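Local coordinates for protein hydrogen peroxide-inducible genes activator (Corynebacterium glutamicum, PDB 6G1D) that probably senses hydrogen peroxide and, as a LysR-type transcription factor, switches on genes that the peroxide induces, at residues V19-C24 with G28-K33; E309-A314 with I319-N324; K139-L144 with D151-A156; L201-G206 with T238-L243; P112-S117 with L301-A306. The protein carries 1 engineered substitution. All blocks are in the same frame, centred on the assembly; numbering follows the deposited sequence. Where two conformers were deposited one is given.

Contact 1 of 5, residues V19-C24 with G28-K33; sequences VTIAEC and GTAATK
Thr20 and Ile21 close on Ala30 at the centre of this helix pair, and the small alanine is what lets the backbones come so near. Its CB lies 3.6 Å from Thr20 CG2 and 3.8 Å from Ile21 CG1, a single methyl lodged between two side chains of neighbouring positions. The threonine presents carbon rather than oxygen because its methyl stands anti to the backbone N, while OG1 turns back along its own helix to bond Arg16 O. Cys24 adds to this packed part, its SG 4.0 Å from Ala30 CA. With the axes 8.6 Å apart and their directions 131° from parallel, the helices diverge quickly from this spot.

Toward solvent the packing is looser and falls to Thr29 and Lys33. Thr29 CG2 stands 3.9 Å from Cys24 SG, and the aliphatic stem of the lysine skirts the edge of the interface, CD 4.1 Å from the same sulfur. The stem is extended beyond CG, and its ammonium reaches Glu196 of the second subunit in a salt bridge. No hydrogen bond joins the two segments.

On the buried side, Ile21 and Ala30 both meet Leu41 of helix 38-52, which completes a three-helix core. Helices 27-33 and 38-52 form the helix-turn-helix of the LysR-type DNA-binding domain, and helix 12-24 packs against it as the first helix of the bundle.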
# COMPACT_ATOMS: atom_id res chain seq x y z
N VAL B 19 -13.35 26.00 -18.89
CA VAL B 19 -12.80 25.21 -17.79
C VAL B 19 -12.85 26.04 -16.49
O VAL B 19 -13.26 25.54 -15.44
CB VAL B 19 -11.38 24.72 -18.14
CG1 VAL B 19 -10.62 24.24 -16.94
CG2 VAL B 19 -11.45 23.63 -19.21
N THR B 20 -12.46 27.28 -16.63
CA THR B 20 -12.50 28.19 -15.49
C THR B 20 -13.93 28.46 -14.77
O THR B 20 -14.30 28.34 -13.57
CB THR B 20 -11.89 29.53 -15.89
OG1 THR B 20 -10.53 29.33 -16.22
CG2 THR B 20 -11.97 30.48 -14.76
N ILE B 21 -14.86 28.60 -15.71
CA ILE B 21 -16.25 28.72 -15.25
C ILE B 21 -16.72 27.43 -14.58
O ILE B 21 -17.38 27.46 -13.53
CB ILE B 21 -17.25 29.11 -16.38
CG1 ILE B 21 -16.95 30.50 -16.94
CG2 ILE B 21 -18.68 29.16 -15.82
CD1 ILE B 21 -17.58 30.77 -18.28
N ALA B 22 -16.39 26.30 -15.19
CA ALA B 22 -16.78 24.97 -14.65
C ALA B 22 -16.22 24.73 -13.25
O ALA B 22 -16.91 24.18 -12.40
CB ALA B 22 -16.33 23.84 -15.56
N GLU B 23 -14.96 25.10 -13.06
CA GLU B 23 -14.25 25.08 -11.78
C GLU B 23 -14.63 26.14 -10.70
O GLU B 23 -14.72 25.80 -9.53
CB GLU B 23 -12.73 25.00 -12.01
CG GLU B 23 -12.33 23.66 -12.62
CD GLU B 23 -10.91 23.62 -13.16
OE1 GLU B 23 -10.20 24.64 -13.09
OE2 GLU B 23 -10.51 22.56 -13.66
N CYS B 24 -14.85 27.39 -11.10
CA CYS B 24 -15.24 28.49 -10.18
C CYS B 24 -16.71 28.52 -9.79
O CYS B 24 -17.05 29.01 -8.71
CB CYS B 24 -14.88 29.86 -10.78
SG CYS B 24 -13.11 30.09 -10.99
N GLY B 28 -18.32 35.94 -12.26
CA GLY B 28 -17.47 37.02 -11.74
C GLY B 28 -16.13 36.53 -11.24
O GLY B 28 -15.09 37.08 -11.58
N THR B 29 -16.14 35.46 -10.46
CA THR B 29 -14.90 34.84 -9.98
C THR B 29 -14.10 34.33 -11.18
O THR B 29 -12.88 34.52 -11.24
CB THR B 29 -15.20 33.66 -9.03
OG1 THR B 29 -15.96 34.13 -7.91
CG2 THR B 29 -13.92 32.98 -8.54
N ALA B 30 -14.78 33.71 -12.15
CA ALA B 30 -14.08 33.15 -13.31
C ALA B 30 -13.41 34.26 -14.11
O ALA B 30 -12.25 34.13 -14.53
CB ALA B 30 -15.04 32.33 -14.20
N ALA B 31 -14.12 35.36 -14.28
CA ALA B 31 -13.62 36.49 -15.05
C ALA B 31 -12.41 37.11 -14.38
O ALA B 31 -11.43 37.47 -15.05
CB ALA B 31 -14.73 37.56 -15.23
N THR B 32 -12.47 37.27 -13.07
CA THR B 32 -11.33 37.85 -12.31
C THR B 32 -10.15 36.89 -12.38
O THR B 32 -9.02 37.33 -12.53
CB THR B 32 -11.70 38.16 -10.85
OG1 THR B 32 -12.11 36.95 -10.20
CG2 THR B 32 -12.83 39.19 -10.76
N LYS B 33 -10.41 35.59 -12.33
CA LYS B 33 -9.31 34.60 -12.46
C LYS B 33 -8.55 34.74 -13.78
O LYS B 33 -7.36 34.57 -13.82
CB LYS B 33 -9.82 33.16 -12.29
CG LYS B 33 -8.69 32.18 -12.11
CD LYS B 33 -9.10 30.96 -11.31
CE LYS B 33 -7.90 30.05 -11.07
NZ LYS B 33 -8.17 29.12 -9.94

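Contact 2 of 5, residues E309-A314 with I319-N324; sequences EAVALA and ITLKQN
With chi1 at -57° and chi2 at -179°, Leu321 reaches out almost fully extended and offers its two methyls to successive turns of helix 309-314. CD1, continuing the line of the chain, meets Val311 CG1 at 4.4 Å, and CD2, the other branch, meets Ala314 CB at 4.3 Å. Val311 holds CG1 anti to its backbone N (chi1 166°), which places that methyl within range of Leu321. The fork of the leucine thus spans the three-residue step from Val311 to Ala314, in light contact with each and crowded by neither.

Nearer the end of the helix the two backbones face each other with no direct bond. Ala314 O and Ile319 O are 4.2 Å apart, and the link between the segments runs through Thr317, whose OG1 bonds to Ala314 O and also to Ile319 N. Ile258 covers both Ile319 and Leu321.

Farther along, where the tail has left the helix, Lys322 ties the tail to itself and to strand 267-287. The ammonium NZ bonds Asn324 OD1 at 2.8 Å and Gln323 O at 3.0 Å, in the first case from above the amide plane, and it also bonds Val276 O. The buried ammonium, probably charged, is thereby met by several oxygens, while Asn324 ND2 holds Asp173. The arrangement is that of a C-terminal tail that turns off the end of the long terminal helix and passes across its last turns, held there mainly by Leu321 and by polar bonds to strands 164-179 and 267-287 beyond.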
# COMPACT_ATOMS: atom_id res chain seq x y z
N GLU B 309 29.67 22.91 -0.82
CA GLU B 309 29.02 23.83 0.08
C GLU B 309 28.35 23.13 1.28
O GLU B 309 28.38 23.63 2.38
CB GLU B 309 28.00 24.67 -0.69
CG GLU B 309 28.68 25.65 -1.64
CD GLU B 309 27.72 26.40 -2.56
OE1 GLU B 309 26.49 26.52 -2.26
OE2 GLU B 309 28.23 26.94 -3.57
N ALA B 310 27.74 21.99 1.06
CA ALA B 310 27.18 21.17 2.15
C ALA B 310 28.27 20.68 3.11
O ALA B 310 28.02 20.59 4.31
CB ALA B 310 26.41 19.97 1.58
N VAL B 311 29.43 20.34 2.56
CA VAL B 311 30.56 19.91 3.35
C VAL B 311 31.10 21.11 4.15
O VAL B 311 31.44 20.95 5.33
CB VAL B 311 31.64 19.25 2.48
CG1 VAL B 311 32.98 19.10 3.23
CG2 VAL B 311 31.17 17.88 1.97
N ALA B 312 31.13 22.31 3.54
CA ALA B 312 31.56 23.48 4.27
C ALA B 312 30.57 23.80 5.39
O ALA B 312 30.99 24.17 6.46
CB ALA B 312 31.72 24.67 3.35
N LEU B 313 29.25 23.61 5.15
CA LEU B 313 28.27 23.81 6.20
C LEU B 313 28.52 22.82 7.36
O LEU B 313 28.47 23.21 8.52
CB LEU B 313 26.85 23.67 5.70
CG LEU B 313 25.72 24.11 6.65
CD1 LEU B 313 25.77 25.62 6.88
CD2 LEU B 313 24.35 23.73 6.09
N ALA B 314 28.84 21.58 7.03
CA ALA B 314 29.21 20.59 8.04
C ALA B 314 30.44 21.01 8.85
O ALA B 314 30.42 20.93 10.08
CB ALA B 314 29.45 19.22 7.42
N ILE B 319 32.01 20.30 14.23
CA ILE B 319 32.08 18.85 14.39
C ILE B 319 33.22 18.40 13.49
O ILE B 319 33.29 18.78 12.33
CB ILE B 319 30.71 18.23 14.02
CG1 ILE B 319 29.71 18.58 15.14
CG2 ILE B 319 30.82 16.73 13.78
CD1 ILE B 319 28.26 18.39 14.80
N THR B 320 34.14 17.60 14.04
CA THR B 320 35.35 17.22 13.33
C THR B 320 34.95 16.18 12.32
O THR B 320 34.17 15.29 12.64
CB THR B 320 36.40 16.65 14.30
OG1 THR B 320 36.67 17.64 15.30
CG2 THR B 320 37.73 16.29 13.59
N LEU B 321 35.44 16.33 11.08
CA LEU B 321 35.12 15.44 9.99
C LEU B 321 36.20 14.39 9.77
O LEU B 321 37.33 14.57 10.17
CB LEU B 321 34.92 16.24 8.71
CG LEU B 321 33.81 17.32 8.81
CD1 LEU B 321 33.69 18.04 7.48
CD2 LEU B 321 32.48 16.77 9.31
N LYS B 322 35.84 13.29 9.12
CA LYS B 322 36.79 12.26 8.76
C LYS B 322 37.97 12.84 8.00
O LYS B 322 37.79 13.66 7.11
CB LYS B 322 36.07 11.21 7.90
CG LYS B 322 36.91 10.09 7.31
CD LYS B 322 37.42 9.14 8.40
CE LYS B 322 37.77 7.78 7.80
NZ LYS B 322 38.87 7.91 6.83
N GLN B 323 39.16 12.39 8.35
CA GLN B 323 40.39 12.69 7.63
C GLN B 323 40.72 11.48 6.78
O GLN B 323 40.51 10.34 7.21
CB GLN B 323 41.54 12.93 8.63
CG GLN B 323 41.31 14.05 9.62
CD GLN B 323 40.95 15.37 8.93
OE1 GLN B 323 39.91 15.98 9.22
NE2 GLN B 323 41.82 15.82 8.02
N ASN B 324 41.21 11.72 5.57
CA ASN B 324 41.57 10.65 4.64
C ASN B 324 43.05 10.85 4.22
O ASN B 324 43.43 11.96 3.87
CB ASN B 324 40.60 10.64 3.45
CG ASN B 324 39.14 10.37 3.88
OD1 ASN B 324 38.83 9.29 4.36
ND2 ASN B 324 38.26 11.35 3.69

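Contact 3 of 5, residues K139-L144 with D151-A156; sequences KHLLAL and DVAMMA
The second half of a beta-alpha-beta crossover brings Leu141 and Leu142, on helix 138-147, down onto Ala153 and Met155 of strand 152-156. The helix segment runs nearly antiparallel to the strand, 162° between their directions, with the axes 8.7 Å apart at closest approach. Leu141 points toward the strand, and its CB sits 4.2 Å from the CB of Ala153, whose side chain is a single methyl. Farther out, Leu141 CD1 comes to 4.4 Å from Met154 O, a loose approach to the peptide backbone of the strand.

The other pair meets by the ends of its side chains. Met155 sets CG between its backbone N and carbonyl carbon, chi1 68°, and bends again at chi3, 88°, so that the thioether curls toward the helix. Leu142 meets it at about a right angle, with CD2 4.0 Å from Met155 CE and equally far from Met155 SD. The single leucine methyl therefore rests over the S-CH3 bond instead of on one atom.

The crossover leaves strand 129-135 and returns to strand 152-156 past strand 100-106, which lies between them in the sheet, as in the alpha/beta subdomains of the periplasmic-binding-protein fold used by LysR regulators. Met154 turns to the other face of the same strand, where Leu303 of helix 293-316 covers it. On the helix side, Ala161 packs on Leu142 and Ile107 on Met155, and at the outer edge of the helix Leu144 touches Arg233 of the second subunit.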
# COMPACT_ATOMS: atom_id res chain seq x y z
N LYS B 139 15.34 1.96 -6.01
CA LYS B 139 14.60 1.05 -6.89
C LYS B 139 13.46 1.81 -7.57
O LYS B 139 13.24 1.64 -8.78
CB LYS B 139 14.08 -0.15 -6.09
CG LYS B 139 13.28 -1.16 -6.90
CD LYS B 139 12.57 -2.21 -6.04
CE LYS B 139 11.78 -3.16 -6.94
NZ LYS B 139 10.99 -4.14 -6.16
N HIS B 140 12.77 2.68 -6.83
CA HIS B 140 11.70 3.50 -7.44
C HIS B 140 12.26 4.53 -8.40
O HIS B 140 11.70 4.72 -9.48
CB HIS B 140 10.84 4.20 -6.40
CG HIS B 140 10.16 3.26 -5.47
ND1 HIS B 140 8.94 2.65 -5.75
CD2 HIS B 140 10.52 2.85 -4.24
CE1 HIS B 140 8.61 1.89 -4.73
NE2 HIS B 140 9.54 1.99 -3.79
N LEU B 141 13.38 5.18 -8.04
CA LEU B 141 14.00 6.15 -8.95
C LEU B 141 14.43 5.48 -10.25
O LEU B 141 14.21 6.04 -11.30
CB LEU B 141 15.20 6.88 -8.31
CG LEU B 141 14.89 7.72 -7.09
CD1 LEU B 141 16.22 8.31 -6.59
CD2 LEU B 141 13.86 8.79 -7.34
N LEU B 142 15.00 4.28 -10.20
CA LEU B 142 15.39 3.59 -11.44
C LEU B 142 14.19 3.24 -12.30
O LEU B 142 14.28 3.37 -13.52
CB LEU B 142 16.23 2.35 -11.15
CG LEU B 142 17.65 2.68 -10.63
CD1 LEU B 142 18.27 1.41 -10.06
CD2 LEU B 142 18.53 3.33 -11.74
N ALA B 143 13.07 2.88 -11.69
CA ALA B 143 11.84 2.58 -12.45
C ALA B 143 11.28 3.86 -13.11
O ALA B 143 10.88 3.84 -14.29
CB ALA B 143 10.79 1.92 -11.56
N LEU B 144 11.29 4.97 -12.37
CA LEU B 144 10.84 6.26 -12.90
C LEU B 144 11.75 6.72 -14.06
O LEU B 144 11.28 7.28 -15.04
CB LEU B 144 10.78 7.34 -11.79
CG LEU B 144 9.70 7.08 -10.69
CD1 LEU B 144 10.00 7.90 -9.43
CD2 LEU B 144 8.25 7.29 -11.15
N ASP B 151 14.06 12.68 -15.27
CA ASP B 151 15.14 12.86 -16.26
C ASP B 151 16.49 12.33 -15.79
O ASP B 151 17.25 11.69 -16.55
CB ASP B 151 15.26 14.35 -16.62
CG ASP B 151 13.95 14.91 -17.30
OD1 ASP B 151 13.52 16.01 -16.85
OD2 ASP B 151 13.37 14.37 -18.32
N VAL B 152 16.80 12.61 -14.53
CA VAL B 152 18.06 12.18 -13.93
C VAL B 152 17.79 11.73 -12.49
O VAL B 152 16.80 12.15 -11.90
CB VAL B 152 19.14 13.27 -13.93
CG1 VAL B 152 19.58 13.60 -15.32
CG2 VAL B 152 18.66 14.53 -13.23
N ALA B 153 18.67 10.90 -11.95
CA ALA B 153 18.56 10.48 -10.57
C ALA B 153 19.92 10.58 -9.89
O ALA B 153 20.92 10.09 -10.41
CB ALA B 153 18.02 9.07 -10.51
N MET B 154 19.91 11.11 -8.70
CA MET B 154 21.08 11.21 -7.91
C MET B 154 21.04 10.10 -6.86
O MET B 154 20.22 10.11 -6.04
CB MET B 154 21.14 12.58 -7.27
CG MET B 154 22.36 12.85 -6.45
SD MET B 154 22.39 14.49 -5.72
CE MET B 154 23.47 14.18 -4.42
N MET B 155 21.93 9.14 -6.95
CA MET B 155 21.95 8.00 -6.05
C MET B 155 23.37 7.54 -5.83
O MET B 155 24.29 8.00 -6.52
CB MET B 155 21.11 6.85 -6.65
CG MET B 155 21.70 6.24 -7.89
SD MET B 155 20.48 5.18 -8.74
CE MET B 155 19.79 6.49 -9.72
N ALA B 156 23.52 6.48 -5.04
CA ALA B 156 24.82 5.82 -4.90
C ALA B 156 25.13 4.94 -6.12
O ALA B 156 24.22 4.36 -6.73
CB ALA B 156 24.87 5.01 -3.63

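Contact 4 of 5, residues L201-G206 with T238-L243; sequences LLLDDG and TTVMQL
Leu201 reaches across to helix 237-245 and can be followed atom by atom. Its CB meets Val240 CG1 at 4.1 Å, the same methyl that lies 3.8 Å from Leu201 O. From CG, held beside the backbone N (chi1 -57°), the CD1 branch carries on and ends 3.7 Å from Leu243 CB, one helical turn beyond Val240, the two leucines slanting across each other.

Val240 uses its second methyl for a second partner. CG2 touches Leu203 CD2 at 4.0 Å, the two side chains crossing near a right angle, so the valine is shared between residues two apart on an extended chain. Beyond Leu203 the chain tightens into an Asx turn, Gly206 N bonding Asp204 OD2 at 3.1 Å from 32° outside the carboxylate plane. The other oxygen, OD1, forms a salt bridge with Arg233.

A sulfate ion, probably from the crystallisation liquor, lies about 5 Å from the side chain of Leu203. From the helix, Thr239 bonds to Glu135 and Gln242 to the backbone O of Pro112, both of the second subunit. The contact sets the loop leading to helix 208-219 against helix 237-245, in what is probably the second subdomain of the LysR effector domain, and probably close to the peroxide-sensing site of OxyR.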
# COMPACT_ATOMS: atom_id res chain seq x y z
N LEU B 201 21.56 1.28 14.82
CA LEU B 201 20.18 1.54 14.40
C LEU B 201 20.28 1.99 12.98
O LEU B 201 20.91 3.01 12.68
CB LEU B 201 19.52 2.62 15.24
CG LEU B 201 19.51 2.36 16.73
CD1 LEU B 201 19.22 3.59 17.55
CD2 LEU B 201 18.47 1.31 17.05
N LEU B 202 19.64 1.26 12.09
CA LEU B 202 19.71 1.48 10.65
C LEU B 202 18.32 1.79 10.11
O LEU B 202 17.29 1.40 10.69
CB LEU B 202 20.28 0.26 9.94
CG LEU B 202 21.67 -0.23 10.43
CD1 LEU B 202 22.12 -1.49 9.72
CD2 LEU B 202 22.71 0.86 10.22
N LEU B 203 18.31 2.49 8.99
CA LEU B 203 17.11 2.63 8.21
C LEU B 203 16.76 1.21 7.69
O LEU B 203 17.64 0.33 7.67
CB LEU B 203 17.38 3.58 7.06
CG LEU B 203 17.71 5.02 7.41
CD1 LEU B 203 18.06 5.79 6.13
CD2 LEU B 203 16.57 5.65 8.22
N ASP B 204 15.51 0.98 7.30
CA ASP B 204 15.11 -0.35 6.78
C ASP B 204 15.82 -0.67 5.46
O ASP B 204 16.51 0.18 4.89
CB ASP B 204 13.59 -0.47 6.64
CG ASP B 204 13.03 0.49 5.62
OD1 ASP B 204 12.66 1.59 6.07
OD2 ASP B 204 13.06 0.21 4.40
N ASP B 205 15.64 -1.91 4.99
CA ASP B 205 16.33 -2.48 3.82
C ASP B 205 16.11 -1.74 2.48
O ASP B 205 16.87 -1.96 1.54
CB ASP B 205 15.82 -3.94 3.58
CG ASP B 205 16.18 -4.89 4.68
OD1 ASP B 205 16.55 -4.46 5.78
OD2 ASP B 205 16.12 -6.11 4.43
N GLY B 206 15.06 -0.93 2.37
CA GLY B 206 14.83 -0.14 1.16
C GLY B 206 15.81 1.02 0.92
O GLY B 206 15.84 1.58 -0.18
N THR B 238 16.01 11.43 10.90
CA THR B 238 15.62 12.25 12.06
C THR B 238 15.03 11.36 13.16
O THR B 238 15.30 11.58 14.34
CB THR B 238 14.66 13.41 11.68
OG1 THR B 238 15.26 14.21 10.67
CG2 THR B 238 14.28 14.30 12.88
N THR B 239 14.25 10.34 12.79
CA THR B 239 13.75 9.37 13.78
C THR B 239 14.89 8.59 14.41
O THR B 239 14.92 8.40 15.61
CB THR B 239 12.70 8.44 13.18
OG1 THR B 239 11.57 9.23 12.81
CG2 THR B 239 12.27 7.36 14.16
N VAL B 240 15.87 8.18 13.61
CA VAL B 240 17.01 7.45 14.13
C VAL B 240 17.75 8.34 15.17
O VAL B 240 18.12 7.85 16.23
CB VAL B 240 17.96 6.98 13.01
CG1 VAL B 240 19.26 6.38 13.53
CG2 VAL B 240 17.22 5.93 12.16
N MET B 241 17.92 9.63 14.88
CA MET B 241 18.62 10.54 15.79
C MET B 241 17.90 10.63 17.13
O MET B 241 18.56 10.65 18.15
CB MET B 241 18.76 11.94 15.19
CG MET B 241 19.65 12.03 13.96
SD MET B 241 21.37 11.50 14.11
CE MET B 241 21.30 9.96 13.25
N GLN B 242 16.57 10.63 17.15
CA GLN B 242 15.83 10.64 18.40
C GLN B 242 16.08 9.36 19.20
O GLN B 242 16.16 9.38 20.44
CB GLN B 242 14.32 10.82 18.19
CG GLN B 242 13.84 11.93 17.27
CD GLN B 242 14.29 13.35 17.73
OE1 GLN B 242 15.42 13.54 18.15
NE2 GLN B 242 13.38 14.32 17.69
N LEU B 243 16.19 8.24 18.50
CA LEU B 243 16.48 6.94 19.16
C LEU B 243 17.88 6.96 19.74
O LEU B 243 18.10 6.45 20.83
CB LEU B 243 16.27 5.74 18.20
CG LEU B 243 14.86 5.69 17.62
CD1 LEU B 243 14.71 4.60 16.58
CD2 LEU B 243 13.78 5.48 18.67

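Contact 5 of 5, residues P112-S117 with L301-A306; sequences PYILPS and LILQRA
Ile114 and Ser117, one turn apart on helix 111-125, straddle Ala306 of helix 293-316. The alanine CB is flanked by both, 3.7 Å from Ile114 CD1 and 3.8 Å from Ser117 CB. The isoleucine sets CG1 anti to the backbone N (chi1 -158°) and then turns at chi2, 74°, which lays CD1 over the backbone of the second helix, 3.6 Å from Ala306 C. The same methyl is 4.0 Å from Leu303 O, so it rests on peptide atoms as much as on side chains. Leu303, whose own CB bond does not face the first helix, still brings its end round, CD2 lying 4.4 Å from Ile114 CG1, a looser contact beside that of the alanine.

Ser117 contributes carbon rather than a bond. Its CB sits 3.8 Å from Ala306 O, while OG makes a weak hydrogen bond to Glu309, a turn further along the second helix. With only an alanine methyl and a serine CH2 between them, the backbones come very close here, Ser117 CA to Ala306 CA being 4.9 Å. The segments' directions differ by 106°, so the helices cross steeply and touch over a short length. Helix 111-125 is kinked at Pro116, where the regular backbone bonds lapse.

Around the crossing, Met118 extends the packing against Leu303 and Ala306, and Arg305 is tied to Glu125 by a salt bridge. Strand 164-179 adds Tyr170 against Ile114 and Leu169 against Leu303, and Met154 of strand 152-156 also meets Leu303, while Leu115 turns to Ile133 of strand 129-135.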
# COMPACT_ATOMS: atom_id res chain seq x y z
N PRO B 112 17.60 16.17 1.30
CA PRO B 112 17.42 17.34 2.12
C PRO B 112 18.72 18.11 2.37
O PRO B 112 18.67 19.28 2.67
CB PRO B 112 16.82 16.77 3.41
CG PRO B 112 17.25 15.32 3.41
CD PRO B 112 17.23 14.92 2.00
N TYR B 113 19.87 17.46 2.20
CA TYR B 113 21.16 18.01 2.55
C TYR B 113 21.86 18.66 1.37
O TYR B 113 22.64 19.60 1.54
CB TYR B 113 22.03 16.92 3.18
CG TYR B 113 21.26 16.08 4.16
CD1 TYR B 113 21.25 14.71 4.04
CD2 TYR B 113 20.51 16.65 5.19
CE1 TYR B 113 20.50 13.92 4.92
CE2 TYR B 113 19.79 15.87 6.07
CZ TYR B 113 19.78 14.49 5.90
OH TYR B 113 19.07 13.67 6.73
N ILE B 114 21.54 18.20 0.16
CA ILE B 114 22.09 18.78 -1.06
C ILE B 114 21.17 19.89 -1.62
O ILE B 114 21.65 20.83 -2.29
CB ILE B 114 22.39 17.69 -2.11
CG1 ILE B 114 23.43 18.17 -3.15
CG2 ILE B 114 21.13 17.16 -2.76
CD1 ILE B 114 24.87 18.24 -2.63
N LEU B 115 19.86 19.81 -1.35
CA LEU B 115 18.90 20.71 -1.99
C LEU B 115 19.14 22.21 -1.73
O LEU B 115 19.02 22.99 -2.64
CB LEU B 115 17.46 20.39 -1.62
CG LEU B 115 16.82 19.24 -2.40
CD1 LEU B 115 15.50 18.84 -1.74
CD2 LEU B 115 16.67 19.48 -3.86
N PRO B 116 19.45 22.60 -0.48
CA PRO B 116 19.55 24.06 -0.31
C PRO B 116 20.55 24.71 -1.24
O PRO B 116 20.20 25.69 -1.89
CB PRO B 116 19.92 24.24 1.17
CG PRO B 116 19.34 23.01 1.82
CD PRO B 116 19.53 21.89 0.81
N SER B 117 21.75 24.14 -1.33
CA SER B 117 22.81 24.71 -2.19
C SER B 117 22.50 24.50 -3.65
O SER B 117 22.70 25.41 -4.46
CB SER B 117 24.20 24.16 -1.87
OG SER B 117 24.58 24.44 -0.55
N LEU B 301 28.06 19.30 -12.57
CA LEU B 301 28.96 20.29 -12.00
C LEU B 301 28.28 21.09 -10.86
O LEU B 301 28.93 21.41 -9.85
CB LEU B 301 29.49 21.25 -13.08
CG LEU B 301 30.41 20.70 -14.18
CD1 LEU B 301 30.72 21.86 -15.14
CD2 LEU B 301 31.70 20.09 -13.59
N ILE B 302 27.00 21.40 -11.03
CA ILE B 302 26.21 22.07 -10.01
C ILE B 302 26.13 21.24 -8.74
O ILE B 302 26.32 21.75 -7.64
CB ILE B 302 24.78 22.41 -10.50
CG1 ILE B 302 24.84 23.42 -11.64
CG2 ILE B 302 23.92 22.98 -9.37
CD1 ILE B 302 23.51 23.71 -12.30
N LEU B 303 25.84 19.96 -8.91
CA LEU B 303 25.77 19.05 -7.78
C LEU B 303 27.13 18.90 -7.07
O LEU B 303 27.15 18.80 -5.86
CB LEU B 303 25.21 17.69 -8.20
CG LEU B 303 23.76 17.72 -8.66
CD1 LEU B 303 23.36 16.36 -9.24
CD2 LEU B 303 22.84 18.12 -7.51
N GLN B 304 28.24 18.86 -7.81
CA GLN B 304 29.55 18.80 -7.18
C GLN B 304 29.85 20.06 -6.37
O GLN B 304 30.43 19.97 -5.25
CB GLN B 304 30.64 18.57 -8.20
CG GLN B 304 30.56 17.17 -8.85
CD GLN B 304 31.55 17.04 -9.99
OE1 GLN B 304 31.67 17.95 -10.84
NE2 GLN B 304 32.28 15.95 -10.00
N ARG B 305 29.42 21.22 -6.89
CA ARG B 305 29.58 22.46 -6.16
C ARG B 305 28.67 22.50 -4.93
O ARG B 305 29.10 22.90 -3.85
CB ARG B 305 29.34 23.69 -7.07
CG ARG B 305 30.39 23.90 -8.14
CD ARG B 305 29.94 24.91 -9.19
NE ARG B 305 29.49 26.16 -8.57
CZ ARG B 305 28.65 27.04 -9.12
NH1 ARG B 305 28.14 26.86 -10.35
NH2 ARG B 305 28.31 28.14 -8.45
N ALA B 306 27.43 22.07 -5.09
CA ALA B 306 26.49 21.99 -3.98
C ALA B 306 26.98 21.12 -2.84
O ALA B 306 26.83 21.48 -1.68
CB ALA B 306 25.11 21.49 -4.46

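Contact 1 stands apart in the DNA-binding domain, its centre 39 to 53 Å from the centres of the other four, which cluster at the opposite end of the long helix 68-95. Within the cluster, contacts 3 and 4 fall between the two halves of contact 5 in the sequence, and contact 2 follows last. Contacts 2 and 5 both use helix 293-316 and touch, their centres about 14 Å apart. Contact 5 also touches contact 3 through Met154, which passes from the sheet into the helix layer. Contacts 1, 3, 4 and 5 each have a residue reaching the second subunit, whereas no other chain touches contact 2, so subunit contacts come from both family regions.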